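Local atomic coordinates of antigen 43 (PDB entry 4KH3), a protein that mediates the self-association of Escherichia coli cells as an autotransporter adhesin, through a Velcro-like mechanism of clumping, and probably contributes to biofilm formation. Residues Q25-T30 against Q53-G58; T30-T35 against T60-T65; N171-I176 against D192-G197; G207-H212 against G226-K231; K289-V294 against A309-V314. All coordinates share one frame; numbering follows the deposited sequence.

Contact 1: residues Q25-T30 against Q53-G58; sequences QFVSGT and QWIKAG
Gln25, Phe26 and Val27 pair in parallel with Gln53, Trp54 and Ile55 on adjacent strands, whose axes approach to 4.8 Å. The main-chain bonds alternate as a parallel ladder requires: Trp54 N donates to Gln25 O, Val27 N to Trp54 O, and Lys56 N to Val27 O, the last carrying the pairing one residue past the strands.

A second polar ladder runs on the buried side. Gln53 NE2 donates to Gln25 OE1 over 2.8 Å, and the two amide planes are only 15° apart. Both chains start with CG anti to the backbone N (chi1 173° for Gln25) and stay extended to the amide, which sets the two heads side by side. Gln53 OE1 is taken by Thr64 OG1 and Gln72 NE2, so the amide chain continues into the next coil.

The aromatic contact lies on the other face. Phe26 and the five-membered ring of Trp54 form an offset stack with centroids 4.9 Å apart and planes at 28°; Phe26 CE1 stands 3.7 Å from Trp54 CD1, displaced toward the rim of the indole. Trp54 NE1 is bonded to Asn24 OD1, which ties the indole to the neighbouring strand.

On the interior side Val27 CG2 meets Ile55 CD1 at 3.9 Å. Beyond the strands, a water donates to Ser28 O at 2.6 Å and to Ala57 O, bridging the two turns.

As stacked rungs of a parallel beta-helix, strand 5-8 lies beside Phe26 and Val27 and strand 71-74 beside Trp54 and Ile55, while Ala31 of strand 30-32 packs on both glutamines from the next face of the coil.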
# COMPACT_ATOMS: atom_id res chain seq x y z
N GLN A 25 -16.74 -11.59 -46.05
CA GLN A 25 -15.65 -11.44 -47.00
C GLN A 25 -14.60 -12.46 -46.63
O GLN A 25 -14.08 -12.44 -45.52
CB GLN A 25 -15.06 -10.04 -46.94
CG GLN A 25 -13.79 -9.85 -47.78
CD GLN A 25 -13.24 -8.44 -47.65
OE1 GLN A 25 -12.81 -8.02 -46.57
NE2 GLN A 25 -13.27 -7.69 -48.74
N PHE A 26 -14.32 -13.39 -47.54
CA PHE A 26 -13.35 -14.43 -47.28
C PHE A 26 -12.04 -14.08 -47.97
O PHE A 26 -11.95 -14.07 -49.20
CB PHE A 26 -13.86 -15.79 -47.76
CG PHE A 26 -15.16 -16.21 -47.14
CD1 PHE A 26 -15.19 -16.73 -45.86
CD2 PHE A 26 -16.35 -16.10 -47.86
CE1 PHE A 26 -16.40 -17.14 -45.28
CE2 PHE A 26 -17.56 -16.50 -47.30
CZ PHE A 26 -17.59 -17.02 -46.00
N VAL A 27 -11.02 -13.78 -47.18
CA VAL A 27 -9.78 -13.24 -47.74
C VAL A 27 -8.69 -14.28 -47.72
O VAL A 27 -8.25 -14.72 -46.65
CB VAL A 27 -9.31 -12.02 -46.96
CG1 VAL A 27 -8.14 -11.37 -47.68
CG2 VAL A 27 -10.45 -11.04 -46.77
N SER A 28 -8.26 -14.68 -48.91
CA SER A 28 -7.12 -15.56 -49.05
C SER A 28 -5.97 -14.76 -49.65
O SER A 28 -4.81 -15.17 -49.61
CB SER A 28 -7.47 -16.76 -49.94
OG SER A 28 -8.26 -17.70 -49.23
N GLY A 29 -6.30 -13.61 -50.21
CA GLY A 29 -5.30 -12.68 -50.68
C GLY A 29 -5.17 -11.54 -49.69
O GLY A 29 -5.06 -11.78 -48.48
N THR A 30 -5.19 -10.31 -50.18
CA THR A 30 -5.10 -9.16 -49.31
C THR A 30 -6.32 -8.27 -49.44
O THR A 30 -6.73 -7.91 -50.55
CB THR A 30 -3.83 -8.33 -49.61
OG1 THR A 30 -2.68 -9.09 -49.28
CG2 THR A 30 -3.82 -7.06 -48.79
N GLN A 53 -15.34 -10.24 -41.74
CA GLN A 53 -14.18 -10.41 -42.59
C GLN A 53 -13.39 -11.59 -42.06
O GLN A 53 -12.93 -11.56 -40.92
CB GLN A 53 -13.31 -9.15 -42.57
CG GLN A 53 -12.13 -9.18 -43.53
CD GLN A 53 -11.24 -7.94 -43.42
OE1 GLN A 53 -10.73 -7.62 -42.35
NE2 GLN A 53 -11.06 -7.24 -44.55
N TRP A 54 -13.27 -12.63 -42.87
CA TRP A 54 -12.57 -13.85 -42.48
C TRP A 54 -11.22 -13.84 -43.17
O TRP A 54 -11.14 -13.95 -44.40
CB TRP A 54 -13.37 -15.09 -42.90
CG TRP A 54 -14.78 -15.09 -42.38
CD1 TRP A 54 -15.83 -14.36 -42.87
CD2 TRP A 54 -15.29 -15.82 -41.26
NE1 TRP A 54 -16.96 -14.59 -42.12
CE2 TRP A 54 -16.66 -15.49 -41.13
CE3 TRP A 54 -14.73 -16.73 -40.35
CZ2 TRP A 54 -17.47 -16.03 -40.13
CZ3 TRP A 54 -15.54 -17.27 -39.36
CH2 TRP A 54 -16.90 -16.92 -39.26
N ILE A 55 -10.16 -13.66 -42.40
CA ILE A 55 -8.83 -13.69 -42.98
C ILE A 55 -8.39 -15.13 -42.87
O ILE A 55 -8.17 -15.64 -41.77
CB ILE A 55 -7.82 -12.80 -42.23
CG1 ILE A 55 -8.41 -11.41 -41.98
CG2 ILE A 55 -6.53 -12.70 -43.01
CD1 ILE A 55 -8.76 -10.63 -43.25
N LYS A 56 -8.29 -15.81 -44.00
CA LYS A 56 -8.01 -17.23 -44.00
C LYS A 56 -6.52 -17.51 -44.07
O LYS A 56 -5.71 -16.60 -44.25
CB LYS A 56 -8.73 -17.92 -45.16
CG LYS A 56 -10.22 -17.57 -45.22
CD LYS A 56 -10.94 -18.34 -46.31
CE LYS A 56 -10.98 -19.83 -45.98
NZ LYS A 56 -11.57 -20.08 -44.61
N ALA A 57 -6.17 -18.79 -43.93
CA ALA A 57 -4.78 -19.23 -44.02
C ALA A 57 -4.07 -18.62 -45.24
O ALA A 57 -4.50 -18.77 -46.39
CB ALA A 57 -4.73 -20.76 -44.06
N GLY A 58 -2.99 -17.90 -44.98
CA GLY A 58 -2.23 -17.27 -46.05
C GLY A 58 -2.76 -15.91 -46.47
O GLY A 58 -2.14 -15.22 -47.26
O HOH W 1 -4.04 -17.58 -48.92

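Contact 2: residues T30-T35 against T60-T65; sequences TANGVT and TGRNTT
Arg62 turns its guanidinium toward Thr30 of the adjacent coil: Thr30 CG2 lies at the edge, 4.2 Å from Arg62 NE, while Thr60 CG2, on the arginine's own strand, sits 3.7 Å above one face, offset toward the rim. Also at the edge, in plane, is a water that accepts from Arg62 NH2 at 2.8 Å and donates to Thr30 OG1, which has a malonate ion, probably from the crystallisation liquor, as a further partner.

The amides of Asn32 and Asn63 are turned 83° against each other. Asn63 ND2 donates to Asn32 OD1 over 2.7 Å; the donor lies in the carbonyl plane of Asn32, on a lone pair, and the acceptor lies in the amide plane of Asn63. With Asn32 CG anti to the backbone N (chi1 -175°), chi2 turns OD1 to Asn63 ND2 and within 3.2 Å of Arg62 CB. Asn32 ND2 is bonded to Asn15 OD1, so the amides link three successive coils at this corner.

Main-chain bonds run on both sides of the corner. Ala31 N donates to Thr60 O, Arg62 N to Ala31 O and Gly33 N to Arg62 O; past the bend, where Gly33 and Asn63 both have positive phi, Thr65 N resumes with Val34 O. A second water sits at the bend, accepting from Val34 N and donating to Arg62 O and, at 2.7 Å, to Thr64 OG1, which also bonds Gln53 OE1.

The turn of this parallel beta-helix is thus joined by polar groups: amides and water satisfy the corner where the ladder breaks, and one water bridges the guanidinium to the Thr30 hydroxyl.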
# COMPACT_ATOMS: atom_id res chain seq x y z
N THR A 30 -5.19 -10.31 -50.18
CA THR A 30 -5.10 -9.16 -49.31
C THR A 30 -6.32 -8.27 -49.44
O THR A 30 -6.73 -7.91 -50.55
CB THR A 30 -3.83 -8.33 -49.61
OG1 THR A 30 -2.68 -9.09 -49.28
CG2 THR A 30 -3.82 -7.06 -48.79
N ALA A 31 -6.91 -7.94 -48.30
CA ALA A 31 -7.98 -6.97 -48.22
C ALA A 31 -7.48 -5.77 -47.42
O ALA A 31 -7.09 -5.90 -46.26
CB ALA A 31 -9.21 -7.58 -47.56
N ASN A 32 -7.51 -4.59 -48.04
CA ASN A 32 -6.98 -3.38 -47.43
C ASN A 32 -8.05 -2.33 -47.19
O ASN A 32 -8.77 -1.94 -48.10
CB ASN A 32 -5.86 -2.80 -48.31
CG ASN A 32 -5.18 -1.59 -47.68
OD1 ASN A 32 -4.54 -1.71 -46.63
ND2 ASN A 32 -5.31 -0.43 -48.31
N GLY A 33 -8.16 -1.87 -45.95
CA GLY A 33 -8.99 -0.72 -45.65
C GLY A 33 -10.47 -0.98 -45.59
O GLY A 33 -11.28 -0.06 -45.64
N VAL A 34 -10.84 -2.25 -45.48
CA VAL A 34 -12.24 -2.61 -45.37
C VAL A 34 -12.79 -2.14 -44.02
O VAL A 34 -12.12 -2.30 -43.00
CB VAL A 34 -12.44 -4.14 -45.51
CG1 VAL A 34 -13.89 -4.51 -45.32
CG2 VAL A 34 -11.95 -4.61 -46.86
N THR A 35 -13.98 -1.56 -44.03
CA THR A 35 -14.73 -1.29 -42.81
C THR A 35 -15.69 -2.44 -42.55
O THR A 35 -16.49 -2.80 -43.42
CB THR A 35 -15.54 0.04 -42.90
OG1 THR A 35 -14.64 1.13 -43.09
CG2 THR A 35 -16.36 0.29 -41.62
N THR A 60 -4.26 -11.90 -45.76
CA THR A 60 -3.82 -10.75 -45.00
C THR A 60 -4.89 -9.68 -44.99
O THR A 60 -5.38 -9.29 -46.05
CB THR A 60 -2.57 -10.13 -45.63
OG1 THR A 60 -1.54 -11.12 -45.73
CG2 THR A 60 -2.06 -8.97 -44.78
N GLY A 61 -5.23 -9.20 -43.79
CA GLY A 61 -6.13 -8.07 -43.63
C GLY A 61 -5.36 -6.85 -43.12
O GLY A 61 -4.78 -6.89 -42.04
N ARG A 62 -5.35 -5.78 -43.91
CA ARG A 62 -4.63 -4.56 -43.56
C ARG A 62 -5.57 -3.41 -43.37
O ARG A 62 -6.49 -3.22 -44.17
CB ARG A 62 -3.67 -4.14 -44.67
CG ARG A 62 -2.58 -5.11 -44.96
CD ARG A 62 -1.63 -4.57 -46.02
NE ARG A 62 -0.71 -5.63 -46.40
CZ ARG A 62 0.35 -5.96 -45.69
NH1 ARG A 62 0.65 -5.28 -44.58
NH2 ARG A 62 1.13 -6.96 -46.09
N ASN A 63 -5.31 -2.60 -42.34
CA ASN A 63 -6.07 -1.37 -42.12
C ASN A 63 -7.57 -1.59 -42.08
O ASN A 63 -8.33 -0.77 -42.54
CB ASN A 63 -5.73 -0.32 -43.18
CG ASN A 63 -4.23 -0.10 -43.31
OD1 ASN A 63 -3.58 0.34 -42.37
ND2 ASN A 63 -3.68 -0.44 -44.46
N THR A 64 -7.97 -2.72 -41.53
CA THR A 64 -9.37 -2.98 -41.30
C THR A 64 -9.85 -2.11 -40.14
O THR A 64 -9.17 -1.99 -39.12
CB THR A 64 -9.58 -4.46 -40.95
OG1 THR A 64 -9.17 -5.26 -42.07
CG2 THR A 64 -11.03 -4.73 -40.63
N THR A 65 -11.00 -1.47 -40.32
CA THR A 65 -11.66 -0.80 -39.21
C THR A 65 -12.87 -1.64 -38.82
O THR A 65 -13.70 -1.96 -39.67
CB THR A 65 -12.13 0.62 -39.59
OG1 THR A 65 -10.99 1.45 -39.84
CG2 THR A 65 -12.94 1.24 -38.44
O HOH W 2 -0.30 -7.80 -48.31
O HOH W 3 -9.33 -4.71 -44.69

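Contact 3: residues N171-I176 against D192-G197; sequences NGRQVI and DQTVHG
Gln174 and Gln193 stand level on neighbouring rungs of a parallel beta-helix, where strands 173-176 and 192-195 run 9° apart. Their side-chain amides form one step of a buried glutamine ladder. Gln193 NE2 donates a hydrogen bond to Gln174 OE1 over 2.7 Å with an N-H...O angle of 166°, and the near-coplanar amides (18°) put the acceptor in the plane of the donor. The remaining ends are met outside: Gln174 NE2 by Gln157 OE1, and Gln193 OE1 by Gln209 NE2.

The backbone pairs from Gly172 to Ile176. Asp192 N donates to Gly172 O, Gln174 N to Asp192 O, Thr194 N to Gln174 O, and Ile176 N to Thr194 O at 2.8 Å.

Side chains fill in on both faces. Ile176 CD1 meets the ladder itself, 3.5 Å from Gln193 NE2, and reaches Val195 CG2 at 4.0 Å, setting a methyl against the buried amide. On the opposite face Val175 CG1 comes to the edge of the His196 ring, 4.0 Å from CD2, and His196 in turn meets the ring of His212 on the next coil.

At the end of the rung Ile176 O takes two donors, His196 N at 2.8 Å and, weakly, Gly197 N at 3.1 Å.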
# COMPACT_ATOMS: atom_id res chain seq x y z
N ASN A 171 -3.65 4.14 -15.47
CA ASN A 171 -5.01 3.65 -15.74
C ASN A 171 -5.09 2.26 -16.35
O ASN A 171 -6.19 1.75 -16.56
CB ASN A 171 -5.81 4.63 -16.60
CG ASN A 171 -5.92 6.00 -15.96
OD1 ASN A 171 -6.19 6.12 -14.76
ND2 ASN A 171 -5.69 7.04 -16.75
N GLY A 172 -3.95 1.65 -16.63
CA GLY A 172 -3.94 0.32 -17.22
C GLY A 172 -4.10 -0.77 -16.19
O GLY A 172 -3.61 -0.66 -15.07
N ARG A 173 -4.82 -1.83 -16.55
CA ARG A 173 -4.95 -2.99 -15.68
C ARG A 173 -4.69 -4.28 -16.45
O ARG A 173 -5.19 -4.46 -17.56
CB ARG A 173 -6.34 -3.04 -15.05
CG ARG A 173 -6.50 -4.13 -13.99
CD ARG A 173 -7.60 -3.76 -13.00
NE ARG A 173 -7.77 -4.77 -11.95
CZ ARG A 173 -8.79 -5.62 -11.89
NH1 ARG A 173 -9.74 -5.59 -12.81
NH2 ARG A 173 -8.85 -6.51 -10.90
N GLN A 174 -3.88 -5.15 -15.85
CA GLN A 174 -3.68 -6.50 -16.38
C GLN A 174 -4.07 -7.50 -15.29
O GLN A 174 -3.57 -7.45 -14.18
CB GLN A 174 -2.23 -6.71 -16.81
CG GLN A 174 -1.96 -8.12 -17.33
CD GLN A 174 -0.47 -8.44 -17.41
OE1 GLN A 174 0.19 -8.62 -16.40
NE2 GLN A 174 0.05 -8.53 -18.63
N VAL A 175 -4.99 -8.40 -15.62
CA VAL A 175 -5.39 -9.44 -14.70
C VAL A 175 -4.83 -10.76 -15.20
O VAL A 175 -5.07 -11.13 -16.34
CB VAL A 175 -6.92 -9.55 -14.61
CG1 VAL A 175 -7.31 -10.64 -13.63
CG2 VAL A 175 -7.52 -8.23 -14.22
N ILE A 176 -4.08 -11.46 -14.36
CA ILE A 176 -3.60 -12.78 -14.74
C ILE A 176 -4.44 -13.84 -14.07
O ILE A 176 -4.37 -14.01 -12.86
CB ILE A 176 -2.14 -12.98 -14.33
CG1 ILE A 176 -1.27 -11.87 -14.91
CG2 ILE A 176 -1.66 -14.33 -14.83
CD1 ILE A 176 0.09 -11.78 -14.28
N ASP A 192 -1.80 -1.23 -12.69
CA ASP A 192 -2.01 -2.33 -11.76
C ASP A 192 -1.88 -3.65 -12.51
O ASP A 192 -2.34 -3.76 -13.64
CB ASP A 192 -3.44 -2.30 -11.19
CG ASP A 192 -3.77 -1.00 -10.50
OD1 ASP A 192 -2.98 -0.57 -9.63
OD2 ASP A 192 -4.83 -0.43 -10.80
N GLN A 193 -1.30 -4.63 -11.84
CA GLN A 193 -1.38 -6.02 -12.27
C GLN A 193 -1.89 -6.86 -11.09
O GLN A 193 -1.39 -6.75 -9.97
CB GLN A 193 -0.02 -6.50 -12.70
CG GLN A 193 0.10 -7.97 -12.95
CD GLN A 193 1.56 -8.38 -13.12
OE1 GLN A 193 2.35 -8.27 -12.18
NE2 GLN A 193 1.91 -8.81 -14.32
N THR A 194 -2.91 -7.66 -11.36
CA THR A 194 -3.52 -8.52 -10.37
C THR A 194 -3.12 -9.92 -10.76
O THR A 194 -3.36 -10.34 -11.89
CB THR A 194 -5.05 -8.43 -10.44
OG1 THR A 194 -5.45 -7.06 -10.32
CG2 THR A 194 -5.68 -9.24 -9.33
N VAL A 195 -2.51 -10.65 -9.83
CA VAL A 195 -1.96 -11.96 -10.14
C VAL A 195 -2.71 -13.10 -9.46
O VAL A 195 -2.56 -13.31 -8.26
CB VAL A 195 -0.49 -12.04 -9.73
CG1 VAL A 195 0.10 -13.38 -10.11
CG2 VAL A 195 0.30 -10.88 -10.35
N HIS A 196 -3.51 -13.85 -10.22
CA HIS A 196 -4.04 -15.12 -9.73
C HIS A 196 -3.19 -16.25 -10.25
O HIS A 196 -3.16 -17.33 -9.65
CB HIS A 196 -5.48 -15.32 -10.18
CG HIS A 196 -6.39 -14.21 -9.80
ND1 HIS A 196 -6.97 -14.12 -8.55
CD2 HIS A 196 -6.83 -13.13 -10.50
CE1 HIS A 196 -7.73 -13.03 -8.50
NE2 HIS A 196 -7.66 -12.42 -9.67
N GLY A 197 -2.49 -16.01 -11.36
CA GLY A 197 -1.66 -17.02 -11.98
C GLY A 197 -0.19 -16.81 -11.65
O GLY A 197 0.17 -16.75 -10.48

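Contact 4: residues G207-H212 against G226-K231; sequences GNQYVH and GWQVIK
Val211 and Ile230 meet in the apolar interior of the beta-helix, lying side by side with Val211 CG2 3.6 Å from Ile230 CD1. With chi2 of Ile230 at -62°, CD1 turns from CG1 toward the valine. On the other face Tyr210 CD1 rests 3.9 Å from Val229 CB, and the tyrosine directs its edge to the face of Trp227: an offset edge-to-face pair with centroids 5.9 Å apart and planes at 76°. Within its own strand, one face of the indole also receives Val229 CG2.

Polar pairing surrounds this. Gln209 N donates to Trp227 O, Val229 N to Gln209 O, Val211 N to Val229 O at 2.8 Å, and Lys231 N to Val211 O. Between the buried amides, Gln228 NE2 makes a weak bond to Gln209 OE1; Gln209 OE1 is also bonded to Thr220 OG1, and Gln228 OE1 to Thr239 OG1.

At the outer edge Lys231 CD stands over the centre of the His212 ring, 3.9 Å from its centroid, as a CH-pi contact, while Lys231 NZ bonds a malonate ion, probably from the crystallisation liquor.

The CH-pi contact thus positions the lysine chain through CD, and NZ is left to a separate polar partner.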
# COMPACT_ATOMS: atom_id res chain seq x y z
N GLY A 207 4.36 1.59 -10.31
CA GLY A 207 3.12 0.86 -10.42
C GLY A 207 2.87 -0.16 -9.31
O GLY A 207 3.69 -0.33 -8.40
N ASN A 208 1.73 -0.84 -9.40
CA ASN A 208 1.31 -1.77 -8.35
C ASN A 208 1.17 -3.19 -8.88
O ASN A 208 0.72 -3.40 -10.01
CB ASN A 208 -0.04 -1.34 -7.77
CG ASN A 208 0.01 0.05 -7.14
OD1 ASN A 208 1.09 0.60 -6.88
ND2 ASN A 208 -1.15 0.61 -6.87
N GLN A 209 1.56 -4.15 -8.06
CA GLN A 209 1.29 -5.54 -8.34
C GLN A 209 0.63 -6.20 -7.13
O GLN A 209 1.16 -6.16 -6.01
CB GLN A 209 2.56 -6.28 -8.72
CG GLN A 209 2.35 -7.77 -8.91
CD GLN A 209 3.64 -8.54 -9.03
OE1 GLN A 209 4.42 -8.64 -8.07
NE2 GLN A 209 3.88 -9.09 -10.20
N TYR A 210 -0.55 -6.78 -7.36
CA TYR A 210 -1.31 -7.45 -6.31
C TYR A 210 -1.32 -8.95 -6.57
O TYR A 210 -1.87 -9.43 -7.57
CB TYR A 210 -2.75 -6.94 -6.26
CG TYR A 210 -2.89 -5.44 -6.18
CD1 TYR A 210 -2.82 -4.78 -4.97
CD2 TYR A 210 -3.11 -4.69 -7.32
CE1 TYR A 210 -2.96 -3.41 -4.89
CE2 TYR A 210 -3.26 -3.31 -7.26
CZ TYR A 210 -3.17 -2.68 -6.04
OH TYR A 210 -3.30 -1.30 -5.96
N VAL A 211 -0.71 -9.68 -5.66
CA VAL A 211 -0.63 -11.12 -5.78
C VAL A 211 -1.69 -11.71 -4.88
O VAL A 211 -1.61 -11.62 -3.65
CB VAL A 211 0.74 -11.63 -5.36
CG1 VAL A 211 0.81 -13.14 -5.55
CG2 VAL A 211 1.83 -10.89 -6.16
N HIS A 212 -2.70 -12.29 -5.51
CA HIS A 212 -3.82 -12.87 -4.79
C HIS A 212 -3.54 -14.31 -4.37
O HIS A 212 -2.53 -14.91 -4.75
CB HIS A 212 -5.09 -12.79 -5.64
CG HIS A 212 -5.65 -11.40 -5.73
ND1 HIS A 212 -6.94 -11.10 -5.36
CD2 HIS A 212 -5.09 -10.23 -6.11
CE1 HIS A 212 -7.15 -9.81 -5.52
NE2 HIS A 212 -6.04 -9.26 -5.98
N GLY A 226 6.89 2.22 -6.32
CA GLY A 226 6.32 0.93 -6.62
C GLY A 226 5.74 0.26 -5.38
O GLY A 226 6.16 0.53 -4.25
N TRP A 227 4.79 -0.62 -5.59
CA TRP A 227 4.11 -1.27 -4.50
C TRP A 227 3.78 -2.72 -4.87
O TRP A 227 2.96 -2.96 -5.76
CB TRP A 227 2.83 -0.49 -4.19
CG TRP A 227 2.14 -0.86 -2.89
CD1 TRP A 227 2.71 -1.40 -1.78
CD2 TRP A 227 0.74 -0.71 -2.60
NE1 TRP A 227 1.76 -1.59 -0.81
CE2 TRP A 227 0.54 -1.17 -1.28
CE3 TRP A 227 -0.36 -0.23 -3.32
CZ2 TRP A 227 -0.71 -1.16 -0.66
CZ3 TRP A 227 -1.61 -0.22 -2.70
CH2 TRP A 227 -1.77 -0.68 -1.38
N GLN A 228 4.45 -3.68 -4.23
CA GLN A 228 4.08 -5.08 -4.41
C GLN A 228 3.30 -5.57 -3.19
O GLN A 228 3.78 -5.45 -2.07
CB GLN A 228 5.31 -5.97 -4.64
CG GLN A 228 4.93 -7.43 -4.86
CD GLN A 228 6.11 -8.34 -5.03
OE1 GLN A 228 7.18 -8.10 -4.46
NE2 GLN A 228 5.93 -9.41 -5.81
N VAL A 229 2.10 -6.09 -3.42
CA VAL A 229 1.23 -6.50 -2.32
C VAL A 229 1.00 -8.00 -2.39
O VAL A 229 0.48 -8.50 -3.38
CB VAL A 229 -0.13 -5.79 -2.36
CG1 VAL A 229 -1.04 -6.31 -1.25
CG2 VAL A 229 0.04 -4.30 -2.24
N ILE A 230 1.40 -8.70 -1.33
CA ILE A 230 1.16 -10.14 -1.26
C ILE A 230 0.00 -10.42 -0.31
O ILE A 230 0.14 -10.30 0.91
CB ILE A 230 2.40 -10.90 -0.81
CG1 ILE A 230 3.64 -10.38 -1.57
CG2 ILE A 230 2.23 -12.37 -1.07
CD1 ILE A 230 3.55 -10.59 -3.06
N LYS A 231 -1.15 -10.76 -0.88
CA LYS A 231 -2.33 -11.08 -0.08
C LYS A 231 -2.19 -12.45 0.59
O LYS A 231 -1.22 -13.19 0.33
CB LYS A 231 -3.59 -11.00 -0.93
CG LYS A 231 -3.93 -9.56 -1.40
CD LYS A 231 -5.30 -9.48 -2.04
CE LYS A 231 -6.09 -8.29 -1.52
NZ LYS A 231 -5.24 -7.07 -1.40

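Contact 5: residues K289-V294 against A309-V314; sequences KADNVV and ATNTRV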
# COMPACT_ATOMS: atom_id res chain seq x y z
N LYS A 289 7.81 -15.18 14.31
CA LYS A 289 9.03 -14.58 14.85
C LYS A 289 9.79 -13.74 13.81
O LYS A 289 10.10 -14.21 12.71
CB LYS A 289 9.92 -15.67 15.43
CG LYS A 289 11.35 -15.25 15.70
CD LYS A 289 11.49 -14.45 16.97
CE LYS A 289 12.89 -14.65 17.56
NZ LYS A 289 13.96 -14.20 16.63
N ALA A 290 10.10 -12.50 14.17
CA ALA A 290 10.86 -11.60 13.31
C ALA A 290 12.29 -11.40 13.82
O ALA A 290 12.52 -11.33 15.02
CB ALA A 290 10.15 -10.24 13.17
N ASP A 291 13.25 -11.30 12.90
CA ASP A 291 14.62 -10.98 13.29
C ASP A 291 15.32 -10.13 12.22
O ASP A 291 15.28 -10.45 11.03
CB ASP A 291 15.42 -12.26 13.56
CG ASP A 291 16.85 -11.98 14.01
OD1 ASP A 291 17.07 -10.98 14.73
OD2 ASP A 291 17.76 -12.74 13.64
N ASN A 292 15.94 -9.04 12.67
CA ASN A 292 16.73 -8.13 11.83
C ASN A 292 15.91 -7.38 10.78
O ASN A 292 16.41 -7.00 9.72
CB ASN A 292 17.93 -8.84 11.19
CG ASN A 292 18.95 -7.86 10.61
OD1 ASN A 292 19.12 -6.75 11.11
ND2 ASN A 292 19.61 -8.27 9.53
N VAL A 293 14.63 -7.16 11.08
CA VAL A 293 13.80 -6.37 10.21
C VAL A 293 14.28 -4.91 10.25
O VAL A 293 14.51 -4.34 11.32
CB VAL A 293 12.31 -6.51 10.58
CG1 VAL A 293 11.48 -5.45 9.89
CG2 VAL A 293 11.80 -7.91 10.22
N VAL A 294 14.48 -4.32 9.07
CA VAL A 294 14.84 -2.91 8.99
C VAL A 294 13.65 -2.16 8.42
O VAL A 294 13.10 -2.55 7.38
CB VAL A 294 16.09 -2.70 8.11
CG1 VAL A 294 16.25 -1.22 7.71
CG2 VAL A 294 17.33 -3.21 8.83
N ALA A 309 9.72 -9.96 17.94
CA ALA A 309 10.68 -9.42 16.99
C ALA A 309 11.98 -9.09 17.71
O ALA A 309 11.97 -8.47 18.78
CB ALA A 309 10.12 -8.17 16.31
N THR A 310 13.10 -9.51 17.14
CA THR A 310 14.41 -9.19 17.70
C THR A 310 15.23 -8.38 16.70
O THR A 310 15.09 -8.54 15.49
CB THR A 310 15.16 -10.47 18.06
OG1 THR A 310 15.27 -11.29 16.90
CG2 THR A 310 14.39 -11.24 19.12
N ASN A 311 16.09 -7.49 17.20
CA ASN A 311 16.98 -6.72 16.35
C ASN A 311 16.26 -5.89 15.28
O ASN A 311 16.68 -5.84 14.12
CB ASN A 311 18.01 -7.63 15.67
CG ASN A 311 18.92 -8.31 16.66
OD1 ASN A 311 19.46 -7.68 17.56
ND2 ASN A 311 19.09 -9.63 16.50
N THR A 312 15.16 -5.25 15.65
CA THR A 312 14.43 -4.42 14.70
C THR A 312 15.06 -3.04 14.65
O THR A 312 15.21 -2.38 15.68
CB THR A 312 12.95 -4.28 15.07
OG1 THR A 312 12.36 -5.58 15.16
CG2 THR A 312 12.23 -3.47 14.02
N ARG A 313 15.44 -2.61 13.45
CA ARG A 313 15.95 -1.26 13.25
C ARG A 313 14.81 -0.35 12.75
O ARG A 313 14.17 -0.64 11.74
CB ARG A 313 17.14 -1.28 12.29
CG ARG A 313 17.68 0.07 11.92
CD ARG A 313 18.43 0.71 13.06
NE ARG A 313 18.80 2.08 12.73
CZ ARG A 313 19.23 2.98 13.60
NH1 ARG A 313 19.35 2.65 14.89
NH2 ARG A 313 19.54 4.21 13.20
N VAL A 314 14.50 0.70 13.49
CA VAL A 314 13.41 1.58 13.10
C VAL A 314 13.94 2.95 12.75
O VAL A 314 14.23 3.76 13.63
CB VAL A 314 12.37 1.72 14.21
CG1 VAL A 314 11.10 2.35 13.67
CG2 VAL A 314 12.06 0.35 14.82
O HOH W 4 18.42 -4.60 12.26
O HOH W 5 13.08 -7.78 13.75
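A corner of the beta-helix, where one coil bends out of a strand and is copied by the next, brings Asp291 against Thr310 and Asn311. Asp291 OD1 accepts twice: from Thr310 OG1 at 2.8 Å, which meets it from above the carboxylate plane, and from Asn311 ND2 at 3.0 Å, on the syn lone pair. Thr310 OG1 takes the crowded position between backbone N and carbonyl carbon (chi1 57°), where it also accepts from Lys289 NZ at 3.2 Å; the lysine crosses it at about a right angle. The donation from Lys289 NZ would polarise the Thr310 hydroxyl and probably strengthen its own bond to Asp291 OD1.

Ala290 and Ala309 set their methyls 3.8 Å apart on the interior side. Strand 289-291 also pairs antiparallel with strand 281-286, so regular parallel stacking resumes here after a hairpin-like interruption of the coils. Asn292 and Asn311 both have positive phi, which makes the bend. Asn292 N donates to Thr310 O before it and Arg313 N to Val293 O after it.

A water closes the bend, accepting from Val293 N at 3.1 Å, donating to Thr310 O, and lying 2.7 Å from Thr312 OG1. Asn311 OD1 goes on to Thr330 OG1, and Arg313 NE forms a salt bridge with Asp315.

Overall arrangement
All five contacts join successive coils of one elongated parallel beta-helix. Contacts 1, 3 and 4 lie along one parallel face; contacts 2 and 5 lie at comparable corners among the other strands of the coils. Contacts 1 and 2 interleave along the chain: strand 24-27 is followed by 30-32, and 52-55 by 60-62, giving two faces of the same coils with centres 10 Å apart. Contacts 3 and 4 follow in series, centres about 9 Å apart, because strands 192-195 and 208-211 are neighbours. Contact 5 comes last, beyond the chain's centre, its centre about 64 Å from that of contact 1. Repeating coil-to-coil pairing builds an elongated rod, consistent with the probable stalk assigned to this family.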